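Local coordinates for trypsin-resistant surface T6 protein (Streptococcus pyogenes serotype M6, PDB 4P0D) that forms the backbone subunit of the cell-surface pilus, probably joined to its neighbours by sortase and attached to the peptidoglycan, at residues A[170-175]-A[314-319]; A[352-355]-A[359-362]; A[408-413]-A[422-427]; A[426-431]-A[437-442]. The protein carries 1 engineered substitution. All blocks are in the same frame, centred on the assembly; numbering follows the deposited sequence.

In the fold
The four contacts lie in the C-terminal two thirds of the elongated molecule, and none includes Ser82 or Thr85 of the calcium site. Interaction 1 belongs to the middle domain, where two layers of an Ig-like fold pack together; interaction 2 lies in the prealbumin-like fold, its centre about 26 Å from that of interaction 1. Interactions 3 and 4 share Trp426 and Leu427 on strand 425-428 of a small four-stranded sheet, with centres about 11 Å apart. The loop that follows its hairpin meets the middle domain: Ser437 OG of interaction 4 lies 2.9 Å from Val171 N of interaction 1, a probable hydrogen bond. Interactions 2 and 3 do not touch, their nearest atoms being about 7 Å apart.

Interaction 1 (A[170-175]-A[314-319]); sequences SVLSYS and KIVYTY
Face-to-face packing of two strands in the Ig-like, Cna-B-type middle domain brings Leu172 of strand 171-179 opposite Val316 of strand 307-316. No backbone hydrogen bond links the segments; the CA atoms of Leu172 and Val316 stand 9.5 Å apart, a spacing that leaves room for one layer of side chains from each strand. Leu172 and Val316 reach into this interval tip to tip. A single methyl of the leucine, CD1, does the touching, lying 4.1 Å from Val316 CG1 and 4.2 Å from Val316 CG2, so that it rests in the fork of the valine. Val316 presents this fork with CG1 anti to its backbone N (chi1 178°) and CG2 beside that nitrogen. Two residues on, Tyr174 sends its ring along the gap, and its hydroxyl oxygen OH comes within 4.4 Å of Val316 CG2. The same oxygen donates to a water at 2.7 Å, and the water in turn donates to the carbonyl O of Lys314, 2.9 Å away. Leu172 and Tyr174 also pack on Val154 of the neighbouring strand 139-155, while backbone atoms of strand 307-316 are held by Asn278, which accepts from Lys314 N, and by Asn276, which donates to Val316 O. The contact is thus oily at its centre and polar at one end: the phenol of Tyr174 meets its hydrogen-bonding need through a water, which carries the link to the opposing main chain across a span too wide for a direct bond.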
loop_
_atom_site.group_PDB
_atom_site.type_symbol
_atom_site.label_atom_id
_atom_site.label_comp_id
_atom_site.label_asym_id
_atom_site.label_seq_id
_atom_site.Cartn_x
_atom_site.Cartn_y
_atom_site.Cartn_z
ATOM N N SER A 170 18.141 -4.893 -8.565
ATOM C CA SER A 170 17.900 -5.473 -7.238
ATOM C C SER A 170 16.463 -5.986 -7.070
ATOM O O SER A 170 15.511 -5.328 -7.475
ATOM C CB SER A 170 18.190 -4.437 -6.153
ATOM O OG SER A 170 19.548 -4.027 -6.173
ATOM N N VAL A 171 16.306 -7.152 -6.461
ATOM C CA VAL A 171 14.975 -7.679 -6.157
ATOM C C VAL A 171 14.584 -7.244 -4.742
ATOM O O VAL A 171 15.304 -7.481 -3.759
ATOM C CB VAL A 171 14.906 -9.212 -6.300
ATOM C CG1 VAL A 171 13.660 -9.788 -5.661
ATOM C CG2 VAL A 171 14.965 -9.606 -7.771
ATOM N N LEU A 172 13.434 -6.593 -4.653
ATOM C CA LEU A 172 12.918 -6.099 -3.376
ATOM C C LEU A 172 11.730 -6.940 -2.934
ATOM O O LEU A 172 10.879 -7.306 -3.771
ATOM C CB LEU A 172 12.504 -4.634 -3.526
ATOM C CG LEU A 172 13.615 -3.673 -3.962
ATOM C CD1 LEU A 172 13.130 -2.246 -3.933
ATOM C CD2 LEU A 172 14.825 -3.790 -3.067
ATOM N N SER A 173 11.668 -7.234 -1.644
ATOM C CA SER A 173 10.685 -8.166 -1.092
ATOM C C SER A 173 9.741 -7.388 -0.192
ATOM O O SER A 173 10.144 -6.862 0.830
ATOM C CB SER A 173 11.366 -9.285 -0.308
ATOM O OG SER A 173 12.173 -10.060 -1.187
ATOM N N TYR A 174 8.485 -7.335 -0.598
ATOM C CA TYR A 174 7.466 -6.595 0.111
ATOM C C TYR A 174 6.556 -7.562 0.872
ATOM O O TYR A 174 6.324 -8.694 0.455
ATOM C CB TYR A 174 6.629 -5.807 -0.878
ATOM C CG TYR A 174 7.355 -4.708 -1.602
ATOM C CD1 TYR A 174 8.062 -4.959 -2.775
ATOM C CD2 TYR A 174 7.322 -3.408 -1.127
ATOM C CE1 TYR A 174 8.709 -3.938 -3.442
ATOM C CE2 TYR A 174 7.975 -2.380 -1.788
ATOM C CZ TYR A 174 8.662 -2.648 -2.940
ATOM O OH TYR A 174 9.288 -1.618 -3.582
ATOM N N SER A 175 6.042 -7.086 1.992
ATOM C CA SER A 175 5.160 -7.864 2.856
ATOM C C SER A 175 4.065 -6.970 3.440
ATOM O O SER A 175 4.326 -5.823 3.826
ATOM C CB SER A 175 5.956 -8.547 3.965
ATOM O OG SER A 175 6.573 -7.606 4.811
ATOM N N LYS A 314 5.770 2.440 0.953
ATOM C CA LYS A 314 7.200 2.501 1.255
ATOM C C LYS A 314 7.886 3.141 0.052
ATOM O O LYS A 314 7.568 2.836 -1.094
ATOM C CB LYS A 314 7.766 1.115 1.537
ATOM C CG LYS A 314 7.174 0.417 2.769
ATOM C CD LYS A 314 7.475 1.116 4.092
ATOM C CE LYS A 314 8.961 1.323 4.325
ATOM N NZ LYS A 314 9.212 2.139 5.542
ATOM N N ILE A 315 8.797 4.053 0.305
ATOM C CA ILE A 315 9.513 4.706 -0.779
ATOM C C ILE A 315 10.902 4.135 -0.738
ATOM O O ILE A 315 11.527 4.039 0.339
ATOM C CB ILE A 315 9.549 6.243 -0.613
ATOM C CG1 ILE A 315 8.160 6.795 -0.320
ATOM C CG2 ILE A 315 10.124 6.920 -1.860
ATOM C CD1 ILE A 315 8.191 8.244 0.161
ATOM N N VAL A 316 11.402 3.741 -1.896
ATOM C CA VAL A 316 12.762 3.291 -1.977
ATOM C C VAL A 316 13.520 4.230 -2.899
ATOM O O VAL A 316 12.994 4.661 -3.913
ATOM C CB VAL A 316 12.839 1.827 -2.438
ATOM C CG1 VAL A 316 14.275 1.387 -2.557
ATOM C CG2 VAL A 316 12.102 0.940 -1.429
ATOM N N TYR A 317 14.755 4.534 -2.516
ATOM C CA TYR A 317 15.565 5.563 -3.190
ATOM C C TYR A 317 16.749 4.973 -3.966
ATOM O O TYR A 317 17.263 3.904 -3.630
ATOM C CB TYR A 317 16.062 6.555 -2.152
ATOM C CG TYR A 317 14.939 7.309 -1.489
ATOM C CD1 TYR A 317 14.347 8.409 -2.112
ATOM C CD2 TYR A 317 14.428 6.905 -0.260
ATOM C CE1 TYR A 317 13.306 9.095 -1.518
ATOM C CE2 TYR A 317 13.385 7.599 0.339
ATOM C CZ TYR A 317 12.836 8.691 -0.299
ATOM O OH TYR A 317 11.795 9.371 0.282
ATOM N N THR A 318 17.171 5.672 -5.018
ATOM C CA THR A 318 18.422 5.345 -5.703
ATOM C C THR A 318 19.165 6.644 -5.973
ATOM O O THR A 318 18.554 7.721 -6.019
ATOM C CB THR A 318 18.204 4.634 -7.062
ATOM O OG1 THR A 318 17.712 5.571 -8.034
ATOM C CG2 THR A 318 17.209 3.520 -6.957
ATOM N N TYR A 319 20.473 6.517 -6.192
ATOM C CA TYR A 319 21.330 7.634 -6.568
ATOM C C TYR A 319 22.109 7.264 -7.820
ATOM O O TYR A 319 22.123 6.105 -8.251
ATOM C CB TYR A 319 22.334 7.932 -5.447
ATOM C CG TYR A 319 21.692 8.011 -4.070
ATOM C CD1 TYR A 319 20.806 9.038 -3.758
ATOM C CD2 TYR A 319 21.943 7.036 -3.108
ATOM C CE1 TYR A 319 20.197 9.111 -2.514
ATOM C CE2 TYR A 319 21.343 7.102 -1.852
ATOM C CZ TYR A 319 20.466 8.137 -1.560
ATOM O OH TYR A 319 19.856 8.196 -0.313
HETATM O O HOH W 1 8.556 0.963 -3.071
#

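Interaction 2 (A[352-355]-A[359-362]); sequences VTTN and YAIS
Val352 and Ala360 face each other where the chain of the prealbumin-like β-sandwich passes from strand 348-353, at the rim of one sheet, to strand 359-361, at the rim of the other. The two segments run roughly antiparallel. Val352 points at Ala360 and divides its two methyls: CG2 presses on Ala360 CB at 3.5 Å, closer than two methyl carbons normally pack, while CG1, beside the backbone N, reaches on to Ile361 O at 3.4 Å. Thr354 brings its methyl CG2 to the same alanine from a flank, its OG1 being engaged with Leu334 O. At the other end Asn355 folds its amide back over its own main chain (chi1 77°), and OD1 receives the backbone N of Tyr359 at 3.2 Å. This donor stands above the carbonyl plane, 49° out of it, although the bond is fairly straight at the hydrogen, 158°. The tyrosine ring leads off to stack with Phe461, and Asn355 ND2 is taken by Leu455 O. Tyr359 O gathers several donors: Asn355 N at 3.1 Å, the CA-H of Thr354, and a water 2.8 Å away that also donates to Thr353 O.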
loop_
_atom_site.group_PDB
_atom_site.type_symbol
_atom_site.label_atom_id
_atom_site.label_comp_id
_atom_site.label_asym_id
_atom_site.label_seq_id
_atom_site.Cartn_x
_atom_site.Cartn_y
_atom_site.Cartn_z
ATOM N N VAL A 352 30.746 3.531 -18.490
ATOM C CA VAL A 352 30.324 4.841 -18.973
ATOM C C VAL A 352 31.399 5.442 -19.873
ATOM O O VAL A 352 32.569 5.101 -19.774
ATOM C CB VAL A 352 29.985 5.780 -17.797
ATOM C CG1 VAL A 352 28.996 5.102 -16.848
ATOM C CG2 VAL A 352 31.227 6.193 -17.030
ATOM N N THR A 353 30.971 6.341 -20.746
ATOM C CA THR A 353 31.863 7.033 -21.662
ATOM C C THR A 353 31.694 8.530 -21.487
ATOM O O THR A 353 30.565 9.004 -21.476
ATOM C CB THR A 353 31.501 6.633 -23.102
ATOM O OG1 THR A 353 31.740 5.236 -23.263
ATOM C CG2 THR A 353 32.327 7.412 -24.109
ATOM N N THR A 354 32.789 9.291 -21.345
ATOM C CA THR A 354 32.643 10.737 -21.113
ATOM C C THR A 354 32.187 11.470 -22.376
ATOM O O THR A 354 32.503 11.068 -23.492
ATOM C CB THR A 354 33.914 11.406 -20.551
ATOM O OG1 THR A 354 34.985 11.305 -21.496
ATOM C CG2 THR A 354 34.335 10.764 -19.214
ATOM N N ASN A 355 31.432 12.546 -22.189
ATOM C CA ASN A 355 30.885 13.318 -23.308
ATOM C C ASN A 355 31.729 14.555 -23.632
ATOM O O ASN A 355 32.800 14.753 -23.038
ATOM C CB ASN A 355 29.424 13.672 -23.026
ATOM C CG ASN A 355 29.248 14.811 -22.029
ATOM O OD1 ASN A 355 30.205 15.402 -21.510
ATOM N ND2 ASN A 355 27.997 15.128 -21.756
ATOM N N TYR A 359 31.817 14.807 -18.862
ATOM C CA TYR A 359 30.939 14.247 -17.829
ATOM C C TYR A 359 30.478 12.846 -18.181
ATOM O O TYR A 359 30.257 12.545 -19.349
ATOM C CB TYR A 359 29.696 15.143 -17.603
ATOM C CG TYR A 359 29.959 16.398 -16.800
ATOM C CD1 TYR A 359 30.332 16.322 -15.470
ATOM C CD2 TYR A 359 29.815 17.674 -17.369
ATOM C CE1 TYR A 359 30.581 17.461 -14.723
ATOM C CE2 TYR A 359 30.042 18.823 -16.613
ATOM C CZ TYR A 359 30.437 18.703 -15.300
ATOM O OH TYR A 359 30.704 19.814 -14.526
ATOM N N ALA A 360 30.326 12.008 -17.151
ATOM C CA ALA A 360 29.703 10.687 -17.275
ATOM C C ALA A 360 28.765 10.444 -16.081
ATOM O O ALA A 360 28.988 10.989 -15.007
ATOM C CB ALA A 360 30.772 9.609 -17.337
ATOM N N ILE A 361 27.719 9.639 -16.272
ATOM C CA ILE A 361 26.819 9.284 -15.181
ATOM C C ILE A 361 26.523 7.784 -15.186
ATOM O O ILE A 361 26.335 7.181 -16.241
ATOM C CB ILE A 361 25.480 10.059 -15.247
ATOM C CG1 ILE A 361 25.726 11.563 -15.129
ATOM C CG2 ILE A 361 24.547 9.628 -14.127
ATOM C CD1 ILE A 361 24.476 12.385 -15.351
ATOM N N SER A 362 26.472 7.203 -13.997
ATOM C CA SER A 362 26.218 5.775 -13.838
ATOM C C SER A 362 24.723 5.471 -13.850
ATOM O O SER A 362 23.894 6.370 -13.707
ATOM C CB SER A 362 26.794 5.295 -12.523
ATOM O OG SER A 362 25.958 5.630 -11.421
HETATM O O HOH W 2 28.613 10.813 -20.774
#

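Interaction 3 (A[408-413]-A[422-427]); sequences TTYTSD and EQVGWL
Tyr410 carries the contact from strand 409-411, its side chain directed at segment 422-427. With CG beside the backbone N (chi1 -56°), the residue meets two aliphatic groups at different heights: its CB lies 4.0 Å from Leu427 CD1, and further out CE1 of the ring lies 4.2 Å from Val424 CG2. Val424 CG2 and the other leucine methyl, CD2, approach the ring obliquely, and Phe432 stacks on it as well. Thr411 turns the other way and works within its own segment: OG1 accepts the backbone N-H of Asp413 at 3.1 Å, an ST turn that bends the chain as the strand ends, by way of Ser412. A second internal brace steadies the partner. Gln423 NE2 donates to Gly425 O at 2.8 Å, almost straight (172°) and in the plane of its own amide, and this nitrogen also sits 3.1 Å above the ring plane of Trp426. Regular alternation would send Val424 and Leu427, three residues apart, to opposite faces of a strand. Both nevertheless turn to Tyr410, because Val424 and Gly425 together face Ala447 on the intervening strand 445-451, the signature of a classic beta bulge in an antiparallel sheet.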
loop_
_atom_site.group_PDB
_atom_site.type_symbol
_atom_site.label_atom_id
_atom_site.label_comp_id
_atom_site.label_asym_id
_atom_site.label_seq_id
_atom_site.Cartn_x
_atom_site.Cartn_y
_atom_site.Cartn_z
ATOM N N THR A 408 20.440 0.817 -20.302
ATOM C CA THR A 408 21.638 0.063 -20.681
ATOM C C THR A 408 21.306 -0.963 -21.756
ATOM O O THR A 408 20.211 -1.540 -21.770
ATOM C CB THR A 408 22.259 -0.678 -19.469
ATOM O OG1 THR A 408 22.578 0.258 -18.433
ATOM C CG2 THR A 408 23.529 -1.442 -19.862
ATOM N N THR A 409 22.269 -1.186 -22.644
ATOM C CA THR A 409 22.179 -2.207 -23.666
ATOM C C THR A 409 23.000 -3.425 -23.271
ATOM O O THR A 409 24.223 -3.347 -23.162
ATOM C CB THR A 409 22.688 -1.668 -25.011
ATOM O OG1 THR A 409 22.013 -0.431 -25.310
ATOM C CG2 THR A 409 22.434 -2.694 -26.129
ATOM N N TYR A 410 22.312 -4.546 -23.071
ATOM C CA TYR A 410 22.951 -5.784 -22.665
ATOM C C TYR A 410 23.077 -6.737 -23.823
ATOM O O TYR A 410 22.352 -6.615 -24.818
ATOM C CB TYR A 410 22.140 -6.478 -21.581
ATOM C CG TYR A 410 21.902 -5.609 -20.400
ATOM C CD1 TYR A 410 22.945 -5.266 -19.559
ATOM C CD2 TYR A 410 20.632 -5.104 -20.127
ATOM C CE1 TYR A 410 22.739 -4.444 -18.468
ATOM C CE2 TYR A 410 20.414 -4.285 -19.042
ATOM C CZ TYR A 410 21.474 -3.955 -18.217
ATOM O OH TYR A 410 21.263 -3.146 -17.129
ATOM N N THR A 411 24.015 -7.673 -23.681
ATOM C CA THR A 411 24.088 -8.851 -24.527
ATOM C C THR A 411 24.330 -10.014 -23.595
ATOM O O THR A 411 24.855 -9.823 -22.499
ATOM C CB THR A 411 25.227 -8.771 -25.577
ATOM O OG1 THR A 411 25.176 -9.918 -26.430
ATOM C CG2 THR A 411 26.618 -8.714 -24.931
ATOM N N SER A 412 23.947 -11.213 -24.020
ATOM C CA SER A 412 24.291 -12.436 -23.296
ATOM C C SER A 412 25.502 -13.124 -23.931
ATOM O O SER A 412 25.964 -14.175 -23.470
ATOM C CB SER A 412 23.091 -13.372 -23.259
ATOM O OG SER A 412 22.553 -13.557 -24.567
ATOM N N ASP A 413 26.037 -12.504 -24.977
ATOM C CA ASP A 413 27.208 -13.026 -25.667
ATOM C C ASP A 413 28.474 -12.402 -25.087
ATOM O O ASP A 413 28.781 -11.237 -25.374
ATOM C CB ASP A 413 27.071 -12.703 -27.159
ATOM C CG ASP A 413 28.110 -13.391 -28.016
ATOM O OD1 ASP A 413 29.147 -13.855 -27.493
ATOM O OD2 ASP A 413 27.878 -13.456 -29.239
ATOM N N GLU A 422 33.624 -7.786 -17.850
ATOM C CA GLU A 422 33.024 -8.875 -17.105
ATOM C C GLU A 422 31.495 -8.794 -17.088
ATOM O O GLU A 422 30.870 -7.789 -17.456
ATOM C CB GLU A 422 33.574 -8.920 -15.672
ATOM C CG GLU A 422 32.965 -7.913 -14.719
ATOM C CD GLU A 422 33.885 -7.571 -13.564
ATOM O OE1 GLU A 422 33.475 -7.738 -12.383
ATOM O OE2 GLU A 422 35.015 -7.120 -13.849
ATOM N N GLN A 423 30.917 -9.890 -16.645
ATOM C CA GLN A 423 29.495 -9.995 -16.441
ATOM C C GLN A 423 29.027 -8.975 -15.407
ATOM O O GLN A 423 29.658 -8.803 -14.354
ATOM C CB GLN A 423 29.181 -11.400 -15.950
ATOM C CG GLN A 423 27.702 -11.705 -15.907
ATOM C CD GLN A 423 27.419 -13.052 -15.288
ATOM O OE1 GLN A 423 28.315 -13.878 -15.144
ATOM N NE2 GLN A 423 26.167 -13.277 -14.912
ATOM N N VAL A 424 27.922 -8.298 -15.706
ATOM C CA VAL A 424 27.357 -7.306 -14.784
ATOM C C VAL A 424 26.069 -7.780 -14.097
ATOM O O VAL A 424 25.700 -7.241 -13.062
ATOM C CB VAL A 424 27.132 -5.945 -15.469
ATOM C CG1 VAL A 424 28.470 -5.352 -15.883
ATOM C CG2 VAL A 424 26.192 -6.049 -16.663
ATOM N N GLY A 425 25.394 -8.777 -14.667
ATOM C CA GLY A 425 24.247 -9.364 -14.017
ATOM C C GLY A 425 23.644 -10.506 -14.804
ATOM O O GLY A 425 24.366 -11.268 -15.475
ATOM N N TRP A 426 22.323 -10.608 -14.726
ATOM C CA TRP A 426 21.566 -11.695 -15.343
ATOM C C TRP A 426 20.326 -11.180 -16.070
ATOM O O TRP A 426 19.737 -10.172 -15.684
ATOM C CB TRP A 426 21.138 -12.695 -14.267
ATOM C CG TRP A 426 22.310 -13.310 -13.525
ATOM C CD1 TRP A 426 22.828 -12.914 -12.326
ATOM C CD2 TRP A 426 23.087 -14.433 -13.946
ATOM N NE1 TRP A 426 23.885 -13.720 -11.974
ATOM C CE2 TRP A 426 24.062 -14.667 -12.950
ATOM C CE3 TRP A 426 23.047 -15.280 -15.068
ATOM C CZ2 TRP A 426 25.005 -15.701 -13.046
ATOM C CZ3 TRP A 426 23.999 -16.316 -15.157
ATOM C CH2 TRP A 426 24.958 -16.505 -14.160
ATOM N N LEU A 427 19.907 -11.927 -17.085
ATOM C CA LEU A 427 18.703 -11.632 -17.843
ATOM C C LEU A 427 17.756 -12.810 -17.762
ATOM O O LEU A 427 18.168 -13.947 -17.967
ATOM C CB LEU A 427 19.066 -11.359 -19.309
ATOM C CG LEU A 427 19.791 -10.031 -19.563
ATOM C CD1 LEU A 427 20.421 -9.996 -20.945
ATOM C CD2 LEU A 427 18.824 -8.869 -19.385
#

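Interaction 4 (A[426-431]-A[437-442]); sequences WLKNGI and SRPTGN
Arg438 lies flat along one face of the Trp426 indole, the face opposite the one under Gln423 NE2. Its chain is extended from the backbone outward, with CG anti to the backbone N, and it crosses both rings in turn. CG sits over the five-membered ring, 3.6 Å from its centroid and 18° off the normal, a CH-pi contact. The guanidinium settles nearly parallel to the six-membered ring, the two planes 16° apart, offset over its CZ2–CH2 edge, with NE 3.3 Å from Trp426 CZ2 and NH2 3.4 Å from Trp426 CH2. The charged group may thereby gain from the electron-rich face as well as from simple contact. Pro439 follows, its CD 4.1 Å from Trp426 CB and its CG 4.0 Å from Lys428 CD, so that it fills the space between two side chains from the same side of strand 425-428. That strand is the first arm of a β-hairpin whose second is 431-434, closed by a type I' turn from Lys428 to Ile431 with paired backbone bonds between those two residues; segment 437-442 follows the hairpin and folds back across it. Thr440 points its own side chain away but offers its carbonyl O. Lys428, fully extended and sliding past the proline in the opposite direction, donates to it through NZ at 2.8 Å, with a C=O...N angle of 153°.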
loop_
_atom_site.group_PDB
_atom_site.type_symbol
_atom_site.label_atom_id
_atom_site.label_comp_id
_atom_site.label_asym_id
_atom_site.label_seq_id
_atom_site.Cartn_x
_atom_site.Cartn_y
_atom_site.Cartn_z
ATOM N N TRP A 426 22.323 -10.608 -14.726
ATOM C CA TRP A 426 21.566 -11.695 -15.343
ATOM C C TRP A 426 20.326 -11.180 -16.070
ATOM O O TRP A 426 19.737 -10.172 -15.684
ATOM C CB TRP A 426 21.138 -12.695 -14.267
ATOM C CG TRP A 426 22.310 -13.310 -13.525
ATOM C CD1 TRP A 426 22.828 -12.914 -12.326
ATOM C CD2 TRP A 426 23.087 -14.433 -13.946
ATOM N NE1 TRP A 426 23.885 -13.720 -11.974
ATOM C CE2 TRP A 426 24.062 -14.667 -12.950
ATOM C CE3 TRP A 426 23.047 -15.280 -15.068
ATOM C CZ2 TRP A 426 25.005 -15.701 -13.046
ATOM C CZ3 TRP A 426 23.999 -16.316 -15.157
ATOM C CH2 TRP A 426 24.958 -16.505 -14.160
ATOM N N LEU A 427 19.907 -11.927 -17.085
ATOM C CA LEU A 427 18.703 -11.632 -17.843
ATOM C C LEU A 427 17.756 -12.810 -17.762
ATOM O O LEU A 427 18.168 -13.947 -17.967
ATOM C CB LEU A 427 19.066 -11.359 -19.309
ATOM C CG LEU A 427 19.791 -10.031 -19.563
ATOM C CD1 LEU A 427 20.421 -9.996 -20.945
ATOM C CD2 LEU A 427 18.824 -8.869 -19.385
ATOM N N LYS A 428 16.497 -12.542 -17.438
ATOM C CA LYS A 428 15.458 -13.571 -17.425
ATOM C C LYS A 428 14.161 -12.992 -17.973
ATOM O O LYS A 428 13.611 -12.054 -17.382
ATOM C CB LYS A 428 15.210 -14.071 -16.002
ATOM C CG LYS A 428 14.253 -15.245 -15.943
ATOM C CD LYS A 428 13.988 -15.671 -14.518
ATOM C CE LYS A 428 12.878 -16.703 -14.455
ATOM N NZ LYS A 428 12.563 -17.002 -13.031
ATOM N N ASN A 429 13.677 -13.550 -19.084
ATOM C CA ASN A 429 12.463 -13.042 -19.758
ATOM C C ASN A 429 12.490 -11.537 -19.985
ATOM O O ASN A 429 11.535 -10.837 -19.644
ATOM C CB ASN A 429 11.217 -13.383 -18.946
ATOM C CG ASN A 429 11.048 -14.871 -18.739
ATOM O OD1 ASN A 429 11.354 -15.677 -19.632
ATOM N ND2 ASN A 429 10.572 -15.250 -17.555
ATOM N N GLY A 430 13.601 -11.040 -20.516
ATOM C CA GLY A 430 13.757 -9.608 -20.775
ATOM C C GLY A 430 14.191 -8.726 -19.605
ATOM O O GLY A 430 14.611 -7.594 -19.824
ATOM N N ILE A 431 14.112 -9.225 -18.370
ATOM C CA ILE A 431 14.340 -8.387 -17.188
ATOM C C ILE A 431 15.783 -8.517 -16.696
ATOM O O ILE A 431 16.317 -9.630 -16.604
ATOM C CB ILE A 431 13.359 -8.768 -16.051
ATOM C CG1 ILE A 431 11.910 -8.616 -16.533
ATOM C CG2 ILE A 431 13.599 -7.921 -14.805
ATOM C CD1 ILE A 431 10.871 -8.881 -15.466
ATOM N N SER A 437 21.029 -10.532 -7.069
ATOM C CA SER A 437 19.642 -10.946 -7.216
ATOM C C SER A 437 19.484 -12.006 -8.318
ATOM O O SER A 437 18.456 -12.066 -8.989
ATOM C CB SER A 437 18.764 -9.731 -7.497
ATOM O OG SER A 437 18.509 -9.020 -6.300
ATOM N N ARG A 438 20.503 -12.846 -8.495
ATOM C CA ARG A 438 20.447 -13.925 -9.491
ATOM C C ARG A 438 19.191 -14.782 -9.299
ATOM O O ARG A 438 19.027 -15.387 -8.229
ATOM C CB ARG A 438 21.700 -14.797 -9.378
ATOM C CG ARG A 438 21.756 -15.912 -10.408
ATOM C CD ARG A 438 22.950 -16.798 -10.161
ATOM N NE ARG A 438 23.168 -17.771 -11.232
ATOM C CZ ARG A 438 24.288 -18.485 -11.357
ATOM N NH1 ARG A 438 25.286 -18.339 -10.492
ATOM N NH2 ARG A 438 24.420 -19.339 -12.363
ATOM N N PRO A 439 18.283 -14.794 -10.304
ATOM C CA PRO A 439 17.033 -15.513 -10.155
ATOM C C PRO A 439 17.173 -16.973 -10.551
ATOM O O PRO A 439 18.193 -17.378 -11.123
ATOM C CB PRO A 439 16.100 -14.785 -11.136
ATOM C CG PRO A 439 17.013 -14.391 -12.254
ATOM C CD PRO A 439 18.337 -14.081 -11.605
ATOM N N THR A 440 16.153 -17.754 -10.233
ATOM C CA THR A 440 16.129 -19.169 -10.572
ATOM C C THR A 440 15.542 -19.379 -11.975
ATOM O O THR A 440 14.907 -18.484 -12.528
ATOM C CB THR A 440 15.278 -19.933 -9.549
ATOM O OG1 THR A 440 13.933 -19.446 -9.590
ATOM C CG2 THR A 440 15.822 -19.715 -8.153
ATOM N N GLY A 441 15.750 -20.566 -12.541
ATOM C CA GLY A 441 15.224 -20.911 -13.872
ATOM C C GLY A 441 16.338 -21.455 -14.741
ATOM O O GLY A 441 17.505 -21.182 -14.484
ATOM N N ASN A 442 15.988 -22.221 -15.774
ATOM C CA ASN A 442 16.998 -22.833 -16.642
ATOM C C ASN A 442 17.290 -21.950 -17.861
ATOM O O ASN A 442 18.126 -22.299 -18.689
ATOM C CB ASN A 442 16.557 -24.228 -17.087
#